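Long-range contacts in lipase (Streptomyces rimosus, PDB 5MAL), which hydrolyses triacylglycerols and other carboxylic esters, preferring medium-length acyl chains, and also cleaves palmitoyl-CoA: residues 55-60 with 77-82; 110-115 with 168-173. All coordinates share one frame; numbering follows the deposited sequence.

Interaction 1: 55-60 with 77-82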
loop_
_atom_site.group_PDB
_atom_site.type_symbol
_atom_site.label_atom_id
_atom_site.label_comp_id
_atom_site.label_asym_id
_atom_site.label_seq_id
_atom_site.Cartn_x
_atom_site.Cartn_y
_atom_site.Cartn_z
ATOM N N ALA A 55 -4.014 -8.336 3.699
ATOM C CA ALA A 55 -4.864 -7.654 4.667
ATOM C C ALA A 55 -5.901 -6.741 4.046
ATOM O O ALA A 55 -5.616 -5.932 3.157
ATOM C CB ALA A 55 -4.026 -6.856 5.653
ATOM N N ARG A 56 -7.124 -6.885 4.547
ATOM C CA ARG A 56 -8.189 -5.931 4.313
ATOM C C ARG A 56 -8.321 -5.101 5.569
ATOM O O ARG A 56 -7.723 -5.442 6.591
ATOM C CB ARG A 56 -9.522 -6.627 4.021
ATOM C CG ARG A 56 -9.659 -7.252 2.644
ATOM C CD ARG A 56 -10.989 -8.010 2.546
ATOM N NE ARG A 56 -11.374 -8.283 1.162
ATOM C CZ ARG A 56 -10.778 -9.179 0.376
ATOM N NH1 ARG A 56 -9.755 -9.899 0.829
ATOM N NH2 ARG A 56 -11.203 -9.352 -0.872
ATOM N N THR A 57 -9.130 -4.046 5.506
ATOM C CA THR A 57 -9.403 -3.229 6.684
ATOM C C THR A 57 -9.871 -4.095 7.860
ATOM O O THR A 57 -9.516 -3.828 9.005
ATOM C CB THR A 57 -10.461 -2.149 6.397
ATOM O OG1 THR A 57 -11.658 -2.770 5.923
ATOM C CG2 THR A 57 -9.952 -1.144 5.353
ATOM N N GLY A 58 -10.646 -5.135 7.561
ATOM C CA GLY A 58 -11.157 -6.042 8.578
ATOM C C GLY A 58 -10.060 -6.851 9.242
ATOM O O GLY A 58 -10.126 -7.179 10.429
ATOM N N ASP A 59 -9.035 -7.175 8.466
ATOM C CA ASP A 59 -7.890 -7.901 8.985
ATOM C C ASP A 59 -7.051 -6.988 9.861
ATOM O O ASP A 59 -6.462 -7.428 10.844
ATOM C CB ASP A 59 -7.060 -8.463 7.838
ATOM C CG ASP A 59 -7.867 -9.384 6.956
ATOM O OD1 ASP A 59 -8.393 -10.385 7.490
ATOM O OD2 ASP A 59 -8.016 -9.085 5.757
ATOM N N VAL A 60 -7.000 -5.711 9.500
ATOM C CA VAL A 60 -6.282 -4.755 10.322
ATOM C C VAL A 60 -6.963 -4.702 11.692
ATOM O O VAL A 60 -6.300 -4.753 12.732
ATOM C CB VAL A 60 -6.232 -3.350 9.682
ATOM C CG1 VAL A 60 -5.585 -2.375 10.631
ATOM C CG2 VAL A 60 -5.447 -3.390 8.360
ATOM N N ILE A 77 0.353 3.257 7.618
ATOM C CA ILE A 77 -0.545 2.259 7.065
ATOM C C ILE A 77 -0.758 2.454 5.575
ATOM O O ILE A 77 -0.813 3.583 5.094
ATOM C CB ILE A 77 -1.906 2.284 7.800
ATOM C CG1 ILE A 77 -2.784 1.111 7.353
ATOM C CG2 ILE A 77 -2.598 3.647 7.618
ATOM C CD1 ILE A 77 -3.995 0.886 8.257
ATOM N N THR A 78 -0.793 1.340 4.851
ATOM C CA THR A 78 -1.420 1.271 3.537
ATOM C C THR A 78 -2.511 0.225 3.698
ATOM O O THR A 78 -2.245 -0.871 4.147
ATOM C CB THR A 78 -0.449 0.870 2.386
ATOM O OG1 THR A 78 0.126 -0.406 2.669
ATOM C CG2 THR A 78 0.668 1.886 2.218
ATOM N N ILE A 79 -3.757 0.578 3.414
ATOM C CA ILE A 79 -4.825 -0.418 3.474
ATOM C C ILE A 79 -5.968 0.046 2.610
ATOM O O ILE A 79 -6.165 1.247 2.423
ATOM C CB ILE A 79 -5.337 -0.664 4.915
ATOM C CG1 ILE A 79 -6.080 -2.003 5.007
ATOM C CG2 ILE A 79 -6.222 0.479 5.381
ATOM C CD1 ILE A 79 -5.187 -3.229 4.836
ATOM N N GLY A 80 -6.695 -0.911 2.045
ATOM C CA GLY A 80 -7.835 -0.580 1.213
ATOM C C GLY A 80 -7.775 -1.210 -0.159
ATOM O O GLY A 80 -8.810 -1.456 -0.776
ATOM N N GLY A 81 -6.569 -1.468 -0.641
ATOM C CA GLY A 81 -6.410 -2.108 -1.932
ATOM C C GLY A 81 -7.082 -3.471 -1.973
ATOM O O GLY A 81 -7.789 -3.795 -2.918
ATOM N N ASN A 82 -6.864 -4.273 -0.943
ATOM C CA ASN A 82 -7.424 -5.619 -0.923
ATOM C C ASN A 82 -8.924 -5.599 -0.699
ATOM O O ASN A 82 -9.645 -6.478 -1.175
ATOM C CB ASN A 82 -6.735 -6.457 0.146
ATOM C CG ASN A 82 -5.362 -6.940 -0.303
ATOM O OD1 ASN A 82 -5.224 -7.508 -1.387
ATOM N ND2 ASN A 82 -4.350 -6.701 0.511
HETATM O O HOH W 1 -5.620 -3.544 1.620
#
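Over one face of the Arg-56 guanidinium lies the backbone oxygen of Asn-82, 3.1 Å above the plane and offset toward the rim; the angles to NE and NH2 are poor for a hydrogen bond, so the oxygen simply rests over the face of the cation. The Asn-82 amide is turned so that the oxygen of Ala-55 falls nearly in its plane. Its ND2 donates to Ala-55 O at 3.0 Å, N-H...O 152°, but arrives 44° out of the carbonyl plane rather than along a lone pair. That oxygen accepts a second hydrogen bond from a water, 2.8 Å from Ala-55 O, which in turn accepts from the backbone N of both Gly-80 and Asn-82. The turn 79-82 is thus tied to the loop before helix 57-64 by one direct and one water-mediated link. An alanine in place of Asn-82 would remove the ND2 donor and would probably loosen this tie beside the active site. Below the polar layer, Ile-79 CD1 presses on Ala-55 O at 3.2 Å and meets Val-60 CG2 tip to tip at 3.5 Å. The Thr-57 side chain crosses Ile-79 obliquely, CG2 against CG1, while its hydroxyl is hydrogen-bonded to Asp-83. Arg-56 is the N-cap of the helix: its O accepts from Val-60 N, and Asp-59 OD2 accepts from Arg-56 N at 2.7 Å with its anti lone pair, the N3-to-N-cap half of a capping box. The phi of 126° at Gly-80 would jam a side chain against the preceding carbonyl O. Asn-82 lies about 5 Å from the nucleophile Ser-10, side chain to side chain; the Gly-80 to Asp-83 run, G-G-N-D, matches block III of SGNH hydrolases, whose asparagine in relatives lines the oxyanion hole, so Asn-82 probably does so here.

Interaction 2: 110-115 with 168-173; sequences AYIQQT and DDINAV
Gln-113 NE2 gives a nearly straight hydrogen bond to Asp-169 OD2, 2.5 Å long with an N-H...O angle of 163°, which is unusually short for such a pair. The carboxylate oxygen lies in the amide plane of Gln-113, yet the donor stands well above the carboxylate plane, and the two flat groups are turned 70° apart. Beside this polar bridge, Ile-112 CG2, anti to its own backbone N, pushes into the backbone of the opposite helix. It sits 3.5 Å from Ile-170 CA, closer than usual van der Waals contact, and 3.7 Å from Asp-169 CB. One turn on, Val-173 CG2 packs on Ile-112 CG2 at 4.0 Å and also lies 3.5 Å from the carbonyl oxygen, Ile-112 O. With a methyl group wedged against main chain, the two helices run close and almost parallel: their local axes come within 9.0 Å of each other and cross at 16°. This is the packing of neighbouring helices in an alpha/beta sheet fold: helix 98-130 bridges strands 74-78 and 135-139, and helix 159-180 bridges 135-139 and 184-186, in two successive beta-alpha-beta crossovers. Gln-113 reaches its partner because its chain is extended beyond CG, the CB itself being directed along the flank of the interface. Asp-169 OD2 is also held by a salt bridge from Arg-109, one turn earlier in the first helix, so two donors grip the same oxygen; the positive charge would favour the ionised acid. Further out, Asp-168 forms a salt bridge with Arg-143 and the Asn-171 amide donates to Tyr-141 O, both fixing helix 159-180 to the loop after strand 135-139. Leu-116 and Pro-117 extend the apolar seam to Ile-170 and Val-173.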
loop_
_atom_site.group_PDB
_atom_site.type_symbol
_atom_site.label_atom_id
_atom_site.label_comp_id
_atom_site.label_asym_id
_atom_site.label_seq_id
_atom_site.Cartn_x
_atom_site.Cartn_y
_atom_site.Cartn_z
ATOM N N ALA A 110 -15.822 1.127 -8.252
ATOM C CA ALA A 110 -17.079 1.383 -7.558
ATOM C C ALA A 110 -16.879 1.138 -6.069
ATOM O O ALA A 110 -17.369 1.903 -5.240
ATOM C CB ALA A 110 -18.190 0.510 -8.101
ATOM N N TYR A 111 -16.141 0.079 -5.740
ATOM C CA TYR A 111 -15.862 -0.256 -4.351
ATOM C C TYR A 111 -15.095 0.855 -3.672
ATOM O O TYR A 111 -15.468 1.323 -2.595
ATOM C CB TYR A 111 -15.065 -1.551 -4.234
ATOM C CG TYR A 111 -15.044 -2.077 -2.816
ATOM C CD1 TYR A 111 -14.198 -1.526 -1.853
ATOM C CD2 TYR A 111 -15.880 -3.114 -2.437
ATOM C CE1 TYR A 111 -14.190 -2.002 -0.553
ATOM C CE2 TYR A 111 -15.870 -3.601 -1.144
ATOM C CZ TYR A 111 -15.035 -3.039 -0.206
ATOM O OH TYR A 111 -15.050 -3.533 1.081
ATOM N N ILE A 112 -13.997 1.245 -4.303
ATOM C CA ILE A 112 -13.161 2.321 -3.806
ATOM C C ILE A 112 -13.940 3.592 -3.529
ATOM O O ILE A 112 -13.798 4.199 -2.466
ATOM C CB ILE A 112 -12.064 2.643 -4.803
ATOM C CG1 ILE A 112 -11.086 1.468 -4.892
ATOM C CG2 ILE A 112 -11.370 3.930 -4.421
ATOM C CD1 ILE A 112 -10.243 1.464 -6.159
ATOM N N GLN A 113 -14.756 4.003 -4.495
ATOM C CA GLN A 113 -15.434 5.287 -4.401
ATOM C C GLN A 113 -16.564 5.256 -3.370
ATOM O O GLN A 113 -16.817 6.246 -2.686
ATOM C CB GLN A 113 -15.983 5.689 -5.772
ATOM C CG GLN A 113 -14.896 5.830 -6.845
ATOM C CD GLN A 113 -15.454 6.047 -8.247
ATOM O OE1 GLN A 113 -16.653 6.277 -8.426
ATOM N NE2 GLN A 113 -14.584 5.973 -9.250
ATOM N N GLN A 114 -17.217 4.103 -3.251
ATOM C CA GLN A 114 -18.468 3.991 -2.496
ATOM C C GLN A 114 -18.318 3.300 -1.142
ATOM O O GLN A 114 -18.761 3.813 -0.106
ATOM C CB GLN A 114 -19.494 3.238 -3.337
ATOM C CG GLN A 114 -19.886 3.967 -4.610
ATOM C CD GLN A 114 -20.580 3.067 -5.619
ATOM O OE1 GLN A 114 -21.144 2.032 -5.267
ATOM N NE2 GLN A 114 -20.525 3.455 -6.892
ATOM N N THR A 115 -17.687 2.135 -1.171
ATOM C CA THR A 115 -17.728 1.185 -0.067
ATOM C C THR A 115 -16.540 1.371 0.868
ATOM O O THR A 115 -16.660 1.274 2.090
ATOM C CB THR A 115 -17.735 -0.257 -0.598
ATOM O OG1 THR A 115 -18.660 -0.370 -1.694
ATOM C CG2 THR A 115 -18.103 -1.219 0.491
ATOM N N ASP A 168 -5.704 6.301 -8.715
ATOM C CA ASP A 168 -6.076 7.692 -8.503
ATOM C C ASP A 168 -7.282 7.774 -7.576
ATOM O O ASP A 168 -7.292 8.561 -6.623
ATOM C CB ASP A 168 -6.374 8.389 -9.832
ATOM C CG ASP A 168 -5.123 8.684 -10.634
ATOM O OD1 ASP A 168 -4.017 8.459 -10.109
ATOM O OD2 ASP A 168 -5.251 9.163 -11.785
ATOM N N ASP A 169 -8.276 6.928 -7.836
ATOM C CA ASP A 169 -9.490 6.889 -7.011
ATOM C C ASP A 169 -9.141 6.566 -5.575
ATOM O O ASP A 169 -9.593 7.254 -4.662
ATOM C CB ASP A 169 -10.496 5.850 -7.519
ATOM C CG ASP A 169 -11.263 6.312 -8.756
ATOM O OD1 ASP A 169 -11.010 7.420 -9.268
ATOM O OD2 ASP A 169 -12.119 5.544 -9.224
ATOM N N ILE A 170 -8.343 5.518 -5.364
ATOM C CA ILE A 170 -8.114 5.074 -3.998
ATOM C C ILE A 170 -7.291 6.102 -3.254
ATOM O O ILE A 170 -7.518 6.308 -2.053
ATOM C CB ILE A 170 -7.460 3.663 -3.916
ATOM C CG1 ILE A 170 -7.701 3.058 -2.532
ATOM C CG2 ILE A 170 -5.982 3.679 -4.281
ATOM C CD1 ILE A 170 -7.510 1.569 -2.492
ATOM N N ASN A 171 -6.381 6.778 -3.957
ATOM C CA ASN A 171 -5.546 7.805 -3.334
ATOM C C ASN A 171 -6.343 9.054 -2.972
ATOM O O ASN A 171 -6.110 9.664 -1.929
ATOM C CB ASN A 171 -4.379 8.165 -4.243
ATOM C CG ASN A 171 -3.353 7.059 -4.299
ATOM O OD1 ASN A 171 -3.213 6.299 -3.337
ATOM N ND2 ASN A 171 -2.642 6.945 -5.423
ATOM N N ALA A 172 -7.282 9.431 -3.837
ATOM C CA ALA A 172 -8.180 10.546 -3.548
ATOM C C ALA A 172 -9.054 10.223 -2.350
ATOM O O ALA A 172 -9.152 11.021 -1.430
ATOM C CB ALA A 172 -9.045 10.880 -4.762
ATOM N N VAL A 173 -9.684 9.052 -2.357
ATOM C CA VAL A 173 -10.545 8.647 -1.250
ATOM C C VAL A 173 -9.757 8.613 0.053
ATOM O O VAL A 173 -10.198 9.097 1.095
ATOM C CB VAL A 173 -11.179 7.273 -1.505
ATOM C CG1 VAL A 173 -11.830 6.741 -0.243
ATOM C CG2 VAL A 173 -12.212 7.369 -2.626
#

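In the fold
The two interactions follow each other along the chain, 55-60 with 77-82 closing before 110-115 with 168-173 opens, and their centres are about 14 Å apart. Interaction 1 lies at the C-terminal end of the central strand 74-78 of the five-stranded parallel sheet, near Ser-10; interaction 2 joins two helices farther from the chain centre. Helix 98-130 is common ground, since Thr-57, Val-60 and Ile-79 also pack against it. The contacts meet directly where Ile-170 CD1 touches Gly-80 C at 3.6 Å, and Tyr-141 bridges them, its hydroxyl hydrogen-bonded to Gly-81 N and its side chain packed on Ile-170. The helix pair thus backs the loop that carries Asn-82 beside the catalytic serine.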